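Local coordinates for putative cell surface hydrolase (Lactobacillus plantarum, PDB 3LP5), which is of unknown function but probably acts as a cell-surface hydrolase of the alpha/beta hydrolase fold, at residues P6-P11 and N98-L103; W112-E117 and K153-Y158; D129-I134 and L166-I171. One frame throughout, in Å; residues are numbered along the deposited sequence.

Contact 1. Residues P6-P11 and N98-L103; sequences PVIMVP and NHFYAL
Leu-103 O is held by more than one group. Val-10 N donates to it at 2.9 Å, with an N-H...O angle of 153°. Met-9 CA adds a CA-H...O contact to the same Leu-103 O at 3.2 Å. Trp-112 NE1, from the helix that follows strand 99-105, adds a second, weak hydrogen bond. The shortest hydrogen bond of the contact runs from Ile-8 N to Tyr-101 O, 2.7 Å. Its partners before and after it run the other way: Tyr-101 N donates to Pro-6 O and Leu-103 N to Ile-8 O. The bond to Pro-6 O is nearly straight, 173° at the hydrogen. This alternation is the hydrogen bonding of a parallel pair. It matches Val-7 with Tyr-101, Ile-8 with Ala-102 and Met-9 with Leu-103.

The side chains sort onto two faces. Val-7, Met-9, Tyr-101 and Leu-103 share one, where helix 217-231 covers Val-7, Tyr-101 and Leu-103. There Val-7 CG2 lies obliquely to the Tyr-101 ring, 4.1 Å from its CD2. Met-9 CG packs on Leu-103 CB at 4.0 Å, while Met-9 SD and CE extend beyond this contact. On the other face, Ile-8 CD1 reaches Phe-100 CD1 at 3.7 Å. Phe-100 CG sits between its own backbone N and carbonyl carbon (chi1 68°), and Ile-8 CD1 also lies close to this atom. The Phe-100 ring meets Phe-88 as well. Before the first bridge, Pro-6 CD rests 3.9 Å from Phe-100 CB.

Strand 62-67 flanks strand 7-10 and strand 127-134 flanks strand 99-105. The pair is therefore interior to the sheet, as expected for the central parallel strands of an alpha/beta hydrolase. Strand 99-105 leads into a GxSxG sequence that is consistent with the nucleophile elbow of this fold.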
loop_
_atom_site.group_PDB
_atom_site.type_symbol
_atom_site.label_atom_id
_atom_site.label_comp_id
_atom_site.label_asym_id
_atom_site.label_seq_id
_atom_site.Cartn_x
_atom_site.Cartn_y
_atom_site.Cartn_z
ATOM N N PRO A 6 6.051 -3.497 12.249
ATOM C CA PRO A 6 4.882 -4.153 11.687
ATOM C C PRO A 6 4.816 -3.864 10.182
ATOM O O PRO A 6 5.467 -2.939 9.732
ATOM C CB PRO A 6 3.739 -3.522 12.441
ATOM C CG PRO A 6 4.246 -2.124 12.808
ATOM C CD PRO A 6 5.733 -2.261 12.982
ATOM N N VAL A 7 4.165 -4.734 9.412
ATOM C CA VAL A 7 3.864 -4.414 8.033
ATOM C C VAL A 7 2.367 -3.971 8.026
ATOM O O VAL A 7 1.459 -4.811 8.247
ATOM C CB VAL A 7 4.013 -5.623 7.145
ATOM C CG1 VAL A 7 3.769 -5.242 5.668
ATOM C CG2 VAL A 7 5.361 -6.238 7.330
ATOM N N ILE A 8 2.104 -2.685 7.811
ATOM C CA ILE A 8 0.721 -2.149 7.856
ATOM C C ILE A 8 0.070 -2.100 6.463
ATOM O O ILE A 8 0.636 -1.532 5.567
ATOM C CB ILE A 8 0.691 -0.767 8.559
ATOM C CG1 ILE A 8 1.406 -0.899 9.924
ATOM C CG2 ILE A 8 -0.768 -0.292 8.741
ATOM C CD1 ILE A 8 1.717 0.442 10.724
ATOM N N MET A 9 -1.064 -2.797 6.275
ATOM C CA MET A 9 -1.631 -3.025 4.940
ATOM C C MET A 9 -3.005 -2.387 4.864
ATOM O O MET A 9 -3.843 -2.561 5.773
ATOM C CB MET A 9 -1.752 -4.527 4.625
ATOM C CG MET A 9 -0.398 -5.397 4.923
ATOM S SD MET A 9 -0.686 -7.215 4.786
ATOM C CE MET A 9 -0.997 -7.524 6.512
ATOM N N VAL A 10 -3.254 -1.662 3.776
ATOM C CA VAL A 10 -4.489 -0.888 3.609
ATOM C C VAL A 10 -5.051 -1.221 2.258
ATOM O O VAL A 10 -4.391 -1.031 1.216
ATOM C CB VAL A 10 -4.243 0.661 3.632
ATOM C CG1 VAL A 10 -5.576 1.422 3.399
ATOM C CG2 VAL A 10 -3.640 1.088 4.994
ATOM N N PRO A 11 -6.256 -1.758 2.257
ATOM C CA PRO A 11 -6.823 -2.218 1.020
ATOM C C PRO A 11 -7.645 -1.093 0.351
ATOM O O PRO A 11 -7.619 0.027 0.811
ATOM C CB PRO A 11 -7.699 -3.396 1.482
ATOM C CG PRO A 11 -8.314 -2.865 2.812
ATOM C CD PRO A 11 -7.101 -2.074 3.428
ATOM N N ASN A 98 9.128 1.843 16.306
ATOM C CA ASN A 98 9.499 3.143 15.757
ATOM C C ASN A 98 9.856 3.117 14.284
ATOM O O ASN A 98 10.326 4.102 13.755
ATOM C CB ASN A 98 10.509 3.902 16.633
ATOM C CG ASN A 98 11.871 3.267 16.603
ATOM O OD1 ASN A 98 12.093 2.266 15.903
ATOM N ND2 ASN A 98 12.804 3.831 17.360
ATOM N N HIS A 99 9.588 1.992 13.644
ATOM C CA HIS A 99 9.876 1.751 12.227
ATOM C C HIS A 99 8.705 0.883 11.730
ATOM O O HIS A 99 8.196 0.059 12.522
ATOM C CB HIS A 99 11.227 0.985 12.035
ATOM C CG HIS A 99 12.442 1.869 12.072
ATOM N ND1 HIS A 99 13.177 2.092 13.228
ATOM C CD2 HIS A 99 13.060 2.587 11.095
ATOM C CE1 HIS A 99 14.186 2.911 12.959
ATOM N NE2 HIS A 99 14.141 3.220 11.671
ATOM N N PHE A 100 8.244 1.084 10.482
ATOM C CA PHE A 100 7.225 0.193 9.911
ATOM C C PHE A 100 7.337 0.145 8.377
ATOM O O PHE A 100 8.078 0.929 7.757
ATOM C CB PHE A 100 5.782 0.613 10.343
ATOM C CG PHE A 100 5.334 1.922 9.756
ATOM C CD1 PHE A 100 4.464 1.956 8.714
ATOM C CD2 PHE A 100 5.817 3.138 10.274
ATOM C CE1 PHE A 100 4.021 3.168 8.153
ATOM C CE2 PHE A 100 5.408 4.392 9.704
ATOM C CZ PHE A 100 4.509 4.412 8.656
ATOM N N TYR A 101 6.686 -0.847 7.780
ATOM C CA TYR A 101 6.522 -0.923 6.345
ATOM C C TYR A 101 5.030 -0.813 5.986
ATOM O O TYR A 101 4.120 -1.214 6.744
ATOM C CB TYR A 101 7.077 -2.237 5.803
ATOM C CG TYR A 101 8.365 -2.644 6.472
ATOM C CD1 TYR A 101 9.559 -2.168 5.998
ATOM C CD2 TYR A 101 8.365 -3.405 7.646
ATOM C CE1 TYR A 101 10.736 -2.498 6.578
ATOM C CE2 TYR A 101 9.568 -3.744 8.271
ATOM C CZ TYR A 101 10.756 -3.282 7.717
ATOM O OH TYR A 101 11.994 -3.585 8.261
ATOM N N ALA A 102 4.788 -0.316 4.794
ATOM C CA ALA A 102 3.410 -0.078 4.388
ATOM C C ALA A 102 3.116 -0.747 3.063
ATOM O O ALA A 102 3.943 -0.696 2.146
ATOM C CB ALA A 102 3.175 1.431 4.308
ATOM N N LEU A 103 1.933 -1.402 2.976
ATOM C CA LEU A 103 1.427 -1.926 1.738
ATOM C C LEU A 103 0.078 -1.259 1.484
ATOM O O LEU A 103 -0.806 -1.297 2.353
ATOM C CB LEU A 103 1.223 -3.443 1.797
ATOM C CG LEU A 103 0.648 -4.102 0.539
ATOM C CD1 LEU A 103 1.594 -4.142 -0.621
ATOM C CD2 LEU A 103 0.176 -5.556 0.751
#

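Contact 2. Residues W112-E117 and K153-Y158; sequences WTLFLE and KELYRY
This contact packs two helices of the alpha/beta hydrolase fold, with Glu-117 of one set against Leu-155 and Tyr-158 of the other. Helix 107-118 follows the presumed nucleophile elbow. Helix 150-157 belongs to the connection between two neighbouring strands of the sheet. Their short segments run in roughly the same direction, 37° apart, with axes 9.9 Å from each other at closest approach. At this spacing side chains bridge the gap, and Glu-117 reaches the backbone of the other segment.

Leu-155 CD2 is the apolar centre. It lies 4.0 Å from Leu-114 CB and equally close to Thr-113 CG2. The Thr-113 and Leu-155 side chains cross at about a right angle. Thr-113 OG1 is bonded back to Gly-109 O in its own helix, and its methyl is what meets the leucine. Ile-194 of helix 191-195 touches Thr-113, Glu-117 and Leu-155 and so joins the same cluster.

Leu-114 carries both methyls to the Glu-154 carboxylate. Its CD1 stands 3.8 Å from Glu-154 OE2, and the two side chains cross at about a right angle. Glu-154 also has weak, long ion pairs with Lys-74 and Arg-118.

Glu-117 reaches across with CG anti to its carbonyl carbon (chi1 -70°) and an extended chain beyond. Its CB lies 3.3 Å from Tyr-158 O, and OE1 lies 3.5 Å from Tyr-158 CB. The Tyr-158 ring turns from Glu-117 to Arg-118, with which it makes a cation-pi contact. The carboxylate and this ring are turned 68° against each other. Glu-117 OE2 comes to 2.5 Å from Leu-155 O.

A buried carboxylate here faces main-chain carbonyl oxygens near the C-terminal end of helix 150-157. The carbonyls may disfavour the charge of Glu-117 and favour its protonated form, while nearby Arg-159 would tend to offset this.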
loop_
_atom_site.group_PDB
_atom_site.type_symbol
_atom_site.label_atom_id
_atom_site.label_comp_id
_atom_site.label_asym_id
_atom_site.label_seq_id
_atom_site.Cartn_x
_atom_site.Cartn_y
_atom_site.Cartn_z
ATOM N N TRP A 112 -2.461 5.726 1.831
ATOM C CA TRP A 112 -1.109 5.754 2.428
ATOM C C TRP A 112 -0.374 7.000 1.990
ATOM O O TRP A 112 0.247 7.661 2.819
ATOM C CB TRP A 112 -0.195 4.538 2.038
ATOM C CG TRP A 112 -0.236 3.450 2.965
ATOM C CD1 TRP A 112 -0.708 2.157 2.713
ATOM C CD2 TRP A 112 0.100 3.489 4.366
ATOM N NE1 TRP A 112 -0.608 1.397 3.862
ATOM C CE2 TRP A 112 -0.167 2.198 4.893
ATOM C CE3 TRP A 112 0.646 4.478 5.216
ATOM C CZ2 TRP A 112 0.084 1.866 6.246
ATOM C CZ3 TRP A 112 0.879 4.150 6.579
ATOM C CH2 TRP A 112 0.594 2.854 7.069
ATOM N N THR A 113 -0.460 7.351 0.699
ATOM C CA THR A 113 0.384 8.474 0.269
ATOM C C THR A 113 0.007 9.776 0.955
ATOM O O THR A 113 0.854 10.603 1.288
ATOM C CB THR A 113 0.312 8.698 -1.299
ATOM O OG1 THR A 113 0.757 7.503 -1.959
ATOM C CG2 THR A 113 1.226 9.810 -1.719
ATOM N N LEU A 114 -1.293 10.026 1.021
ATOM C CA LEU A 114 -1.795 11.250 1.561
ATOM C C LEU A 114 -1.433 11.269 3.085
ATOM O O LEU A 114 -0.969 12.277 3.612
ATOM C CB LEU A 114 -3.317 11.347 1.275
ATOM C CG LEU A 114 -3.956 12.686 1.630
ATOM C CD1 LEU A 114 -3.311 13.834 0.864
ATOM C CD2 LEU A 114 -5.492 12.649 1.381
ATOM N N PHE A 115 -1.645 10.156 3.773
ATOM C CA PHE A 115 -1.254 10.045 5.188
ATOM C C PHE A 115 0.246 10.382 5.349
ATOM O O PHE A 115 0.598 11.148 6.258
ATOM C CB PHE A 115 -1.535 8.640 5.702
ATOM C CG PHE A 115 -0.867 8.331 7.015
ATOM C CD1 PHE A 115 -1.456 8.719 8.210
ATOM C CD2 PHE A 115 0.366 7.706 7.044
ATOM C CE1 PHE A 115 -0.823 8.472 9.438
ATOM C CE2 PHE A 115 1.031 7.497 8.273
ATOM C CZ PHE A 115 0.422 7.871 9.444
ATOM N N LEU A 116 1.110 9.845 4.446
ATOM C CA LEU A 116 2.544 10.048 4.617
ATOM C C LEU A 116 2.945 11.498 4.366
ATOM O O LEU A 116 3.831 12.021 5.042
ATOM C CB LEU A 116 3.374 9.126 3.756
ATOM C CG LEU A 116 3.144 7.642 4.061
ATOM C CD1 LEU A 116 3.806 6.894 2.925
ATOM C CD2 LEU A 116 3.724 7.200 5.455
ATOM N N GLU A 117 2.249 12.152 3.434
ATOM C CA GLU A 117 2.570 13.541 3.063
ATOM C C GLU A 117 2.122 14.513 4.156
ATOM O O GLU A 117 2.807 15.507 4.376
ATOM C CB GLU A 117 1.814 13.977 1.790
ATOM C CG GLU A 117 2.296 13.299 0.565
ATOM C CD GLU A 117 1.483 13.662 -0.651
ATOM O OE1 GLU A 117 0.318 13.993 -0.507
ATOM O OE2 GLU A 117 2.015 13.642 -1.761
ATOM N N LYS A 153 -3.987 16.416 -7.935
ATOM C CA LYS A 153 -3.551 17.801 -7.567
ATOM C C LYS A 153 -3.223 17.848 -6.077
ATOM O O LYS A 153 -2.222 18.453 -5.698
ATOM C CB LYS A 153 -4.636 18.830 -7.917
ATOM C CG LYS A 153 -4.662 19.128 -9.459
ATOM C CD LYS A 153 -5.729 20.213 -9.806
ATOM C CE LYS A 153 -6.035 20.254 -11.301
ATOM N NZ LYS A 153 -7.137 21.247 -11.595
ATOM N N GLU A 154 -4.013 17.161 -5.255
ATOM C CA GLU A 154 -3.784 17.187 -3.833
ATOM C C GLU A 154 -2.561 16.327 -3.491
ATOM O O GLU A 154 -1.717 16.780 -2.756
ATOM C CB GLU A 154 -5.030 16.711 -3.057
ATOM C CG GLU A 154 -4.813 16.702 -1.518
ATOM C CD GLU A 154 -5.954 16.120 -0.688
ATOM O OE1 GLU A 154 -6.758 15.258 -1.158
ATOM O OE2 GLU A 154 -6.012 16.465 0.489
ATOM N N LEU A 155 -2.434 15.118 -4.032
ATOM C CA LEU A 155 -1.202 14.314 -3.792
ATOM C C LEU A 155 0.068 15.001 -4.307
ATOM O O LEU A 155 1.121 14.855 -3.694
ATOM C CB LEU A 155 -1.275 12.949 -4.429
ATOM C CG LEU A 155 -2.501 12.128 -4.005
ATOM C CD1 LEU A 155 -2.657 10.859 -4.857
ATOM C CD2 LEU A 155 -2.258 11.687 -2.533
ATOM N N TYR A 156 -0.034 15.755 -5.399
ATOM C CA TYR A 156 1.198 16.353 -5.954
ATOM C C TYR A 156 1.537 17.568 -5.125
ATOM O O TYR A 156 2.691 17.823 -4.788
ATOM C CB TYR A 156 0.924 16.771 -7.390
ATOM C CG TYR A 156 2.104 17.277 -8.149
ATOM C CD1 TYR A 156 3.132 16.414 -8.520
ATOM C CD2 TYR A 156 2.183 18.617 -8.536
ATOM C CE1 TYR A 156 4.253 16.870 -9.280
ATOM C CE2 TYR A 156 3.305 19.105 -9.291
ATOM C CZ TYR A 156 4.349 18.220 -9.633
ATOM O OH TYR A 156 5.449 18.700 -10.379
ATOM N N ARG A 157 0.508 18.296 -4.712
ATOM C CA ARG A 157 0.740 19.518 -3.937
ATOM C C ARG A 157 1.460 19.245 -2.615
ATOM O O ARG A 157 2.227 20.094 -2.123
ATOM C CB ARG A 157 -0.588 20.235 -3.623
ATOM C CG ARG A 157 -0.342 21.629 -2.983
ATOM C CD ARG A 157 -1.559 22.183 -2.196
ATOM N NE ARG A 157 -1.197 23.029 -1.009
ATOM C CZ ARG A 157 -0.046 23.715 -0.769
ATOM N NH1 ARG A 157 0.992 23.751 -1.621
ATOM N NH2 ARG A 157 0.064 24.407 0.369
ATOM N N TYR A 158 1.189 18.101 -2.000
ATOM C CA TYR A 158 1.819 17.837 -0.722
ATOM C C TYR A 158 2.994 16.858 -0.772
ATOM O O TYR A 158 3.449 16.377 0.283
ATOM C CB TYR A 158 0.786 17.371 0.331
ATOM C CG TYR A 158 -0.199 18.448 0.595
ATOM C CD1 TYR A 158 0.216 19.621 1.238
ATOM C CD2 TYR A 158 -1.520 18.351 0.138
ATOM C CE1 TYR A 158 -0.668 20.647 1.476
ATOM C CE2 TYR A 158 -2.422 19.383 0.374
ATOM C CZ TYR A 158 -1.973 20.516 1.042
ATOM O OH TYR A 158 -2.797 21.555 1.294
#

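Contact 3. Residues D129-I134 and L166-I171; sequences DRLMTI and LTVYSI
Leu-131 O accepts from Tyr-169 N at 2.8 Å, and Tyr-169 O accepts from Thr-133 N over the same length. These bonds join the two parallel strands of a beta-alpha-beta unit whose helix is 150-157. Leu-131 N to Thr-167 O and Ile-171 N to Thr-133 O continue the pattern on either side. The bond from Thr-167 N to Asp-129 O is longer, 3.3 Å, and its donor is tilted 30° from the carbonyl plane.

Arg-130, Met-132, Thr-167, Tyr-169 and Ile-171 share one face. Met-132 bends at chi3 (-75°), which brings CE to 3.8 Å from Tyr-169 CB. Met-132 SD packs on Ile-171 CD1 at 3.7 Å. Helix 217-231 covers Met-132 and Ile-171, and the Tyr-169 ring meets Tyr-230. Arg-130 CD sits at the edge of the Tyr-169 ring, and Arg-130 NE is bonded to Leu-231 O.

On the other face Leu-166 CD1 reaches Leu-131 CB. Further along, Thr-133 OG1 is bonded to Tyr-138 OH and to a water at 2.9 Å. The same water is hydrogen-bonded to Ser-170 OG at 2.8 Å and donates to Ile-171 O at 3.0 Å.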
loop_
_atom_site.group_PDB
_atom_site.type_symbol
_atom_site.label_atom_id
_atom_site.label_comp_id
_atom_site.label_asym_id
_atom_site.label_seq_id
_atom_site.Cartn_x
_atom_site.Cartn_y
_atom_site.Cartn_z
ATOM N N ASP A 129 9.969 2.798 6.519
ATOM C CA ASP A 129 11.193 2.376 5.825
ATOM C C ASP A 129 10.908 2.108 4.349
ATOM O O ASP A 129 11.696 2.497 3.444
ATOM C CB ASP A 129 11.751 1.067 6.432
ATOM C CG ASP A 129 12.374 1.256 7.823
ATOM O OD1 ASP A 129 12.504 2.420 8.293
ATOM O OD2 ASP A 129 12.757 0.234 8.464
ATOM N N ARG A 130 9.805 1.404 4.104
ATOM C CA ARG A 130 9.430 0.978 2.751
ATOM C C ARG A 130 7.909 1.063 2.543
ATOM O O ARG A 130 7.160 0.780 3.467
ATOM C CB ARG A 130 9.902 -0.441 2.491
ATOM C CG ARG A 130 11.433 -0.531 2.502
ATOM C CD ARG A 130 11.969 -1.855 1.886
ATOM N NE ARG A 130 11.614 -2.930 2.802
ATOM C CZ ARG A 130 12.451 -3.448 3.698
ATOM N NH1 ARG A 130 13.675 -2.976 3.783
ATOM N NH2 ARG A 130 12.049 -4.423 4.506
ATOM N N LEU A 131 7.512 1.533 1.359
ATOM C CA LEU A 131 6.128 1.569 0.831
ATOM C C LEU A 131 5.987 0.803 -0.491
ATOM O O LEU A 131 6.736 1.032 -1.449
ATOM C CB LEU A 131 5.674 3.032 0.616
ATOM C CG LEU A 131 4.289 3.212 -0.057
ATOM C CD1 LEU A 131 3.121 2.616 0.809
ATOM C CD2 LEU A 131 4.161 4.719 -0.389
ATOM N N MET A 132 5.077 -0.141 -0.551
ATOM C CA MET A 132 4.695 -0.736 -1.849
ATOM C C MET A 132 3.221 -0.405 -2.117
ATOM O O MET A 132 2.340 -0.569 -1.240
ATOM C CB MET A 132 4.969 -2.256 -1.883
ATOM C CG MET A 132 4.351 -3.092 -3.071
ATOM S SD MET A 132 4.890 -4.863 -3.060
ATOM C CE MET A 132 6.543 -4.637 -3.642
ATOM N N THR A 133 2.952 0.036 -3.336
ATOM C CA THR A 133 1.582 0.256 -3.759
ATOM C C THR A 133 1.253 -0.661 -4.920
ATOM O O THR A 133 2.160 -1.014 -5.729
ATOM C CB THR A 133 1.284 1.748 -4.094
ATOM O OG1 THR A 133 1.954 2.133 -5.284
ATOM C CG2 THR A 133 1.751 2.686 -2.919
ATOM N N ILE A 134 -0.001 -1.083 -4.981
ATOM C CA ILE A 134 -0.406 -2.022 -6.034
ATOM C C ILE A 134 -1.519 -1.408 -6.839
ATOM O O ILE A 134 -2.635 -1.237 -6.325
ATOM C CB ILE A 134 -0.854 -3.379 -5.489
ATOM C CG1 ILE A 134 0.278 -4.029 -4.655
ATOM C CG2 ILE A 134 -1.142 -4.335 -6.628
ATOM C CD1 ILE A 134 -0.282 -4.985 -3.613
ATOM N N LEU A 166 12.598 7.275 2.592
ATOM C CA LEU A 166 11.692 6.193 2.109
ATOM C C LEU A 166 12.067 5.534 0.782
ATOM O O LEU A 166 12.581 6.183 -0.143
ATOM C CB LEU A 166 10.236 6.738 2.003
ATOM C CG LEU A 166 9.079 5.830 1.600
ATOM C CD1 LEU A 166 8.809 4.701 2.575
ATOM C CD2 LEU A 166 7.831 6.681 1.474
ATOM N N THR A 167 11.774 4.238 0.691
ATOM C CA THR A 167 11.935 3.443 -0.519
ATOM C C THR A 167 10.553 3.035 -0.966
ATOM O O THR A 167 9.802 2.449 -0.170
ATOM C CB THR A 167 12.821 2.165 -0.256
ATOM O OG1 THR A 167 14.179 2.580 -0.160
ATOM C CG2 THR A 167 12.822 1.261 -1.421
ATOM N N VAL A 168 10.214 3.359 -2.221
ATOM C CA VAL A 168 8.911 3.117 -2.759
ATOM C C VAL A 168 8.925 2.189 -3.964
ATOM O O VAL A 168 9.684 2.429 -4.949
ATOM C CB VAL A 168 8.165 4.416 -3.146
ATOM C CG1 VAL A 168 6.742 4.080 -3.682
ATOM C CG2 VAL A 168 8.113 5.399 -1.917
ATOM N N TYR A 169 8.075 1.145 -3.878
ATOM C CA TYR A 169 7.753 0.244 -5.041
ATOM C C TYR A 169 6.312 0.424 -5.505
ATOM O O TYR A 169 5.366 0.381 -4.680
ATOM C CB TYR A 169 7.974 -1.214 -4.665
ATOM C CG TYR A 169 9.363 -1.473 -4.148
ATOM C CD1 TYR A 169 10.388 -1.870 -5.041
ATOM C CD2 TYR A 169 9.662 -1.341 -2.794
ATOM C CE1 TYR A 169 11.689 -2.103 -4.604
ATOM C CE2 TYR A 169 10.981 -1.591 -2.327
ATOM C CZ TYR A 169 11.963 -1.969 -3.246
ATOM O OH TYR A 169 13.234 -2.175 -2.843
ATOM N N SER A 170 6.138 0.704 -6.791
ATOM C CA SER A 170 4.820 0.861 -7.353
ATOM C C SER A 170 4.610 -0.232 -8.432
ATOM O O SER A 170 5.267 -0.208 -9.466
ATOM C CB SER A 170 4.656 2.257 -7.954
ATOM O OG SER A 170 3.364 2.387 -8.614
ATOM N N ILE A 171 3.729 -1.196 -8.146
ATOM C CA ILE A 171 3.330 -2.244 -9.117
ATOM C C ILE A 171 2.174 -1.714 -9.939
ATOM O O ILE A 171 1.224 -1.154 -9.377
ATOM C CB ILE A 171 2.890 -3.507 -8.392
ATOM C CG1 ILE A 171 4.110 -4.130 -7.636
ATOM C CG2 ILE A 171 2.149 -4.519 -9.340
ATOM C CD1 ILE A 171 3.719 -5.151 -6.538
HETATM O O HOH W 1 0.877 1.416 -7.888
#

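In the fold
Contacts 1 and 3 belong to one sheet. Their centres are about 10 Å apart, and strand 99-105 of contact 1 is the sheet neighbour of strand 127-134 of contact 3. Together they cover four adjacent parallel strands, 7-10, 99-105, 127-134 and 167-172. Contact 2 lies on one side of this sheet, about 17 Å from contact 1 and 14 Å from contact 3, centre to centre. Trp-112 packs against residues of contact 1, and Leu-116 packs on Leu-131 of contact 3. Along the chain contact 1 closes first, then contacts 2 and 3 alternate their segments. Helix 217-231 covers the other side, giving the layered core expected of an alpha/beta hydrolase.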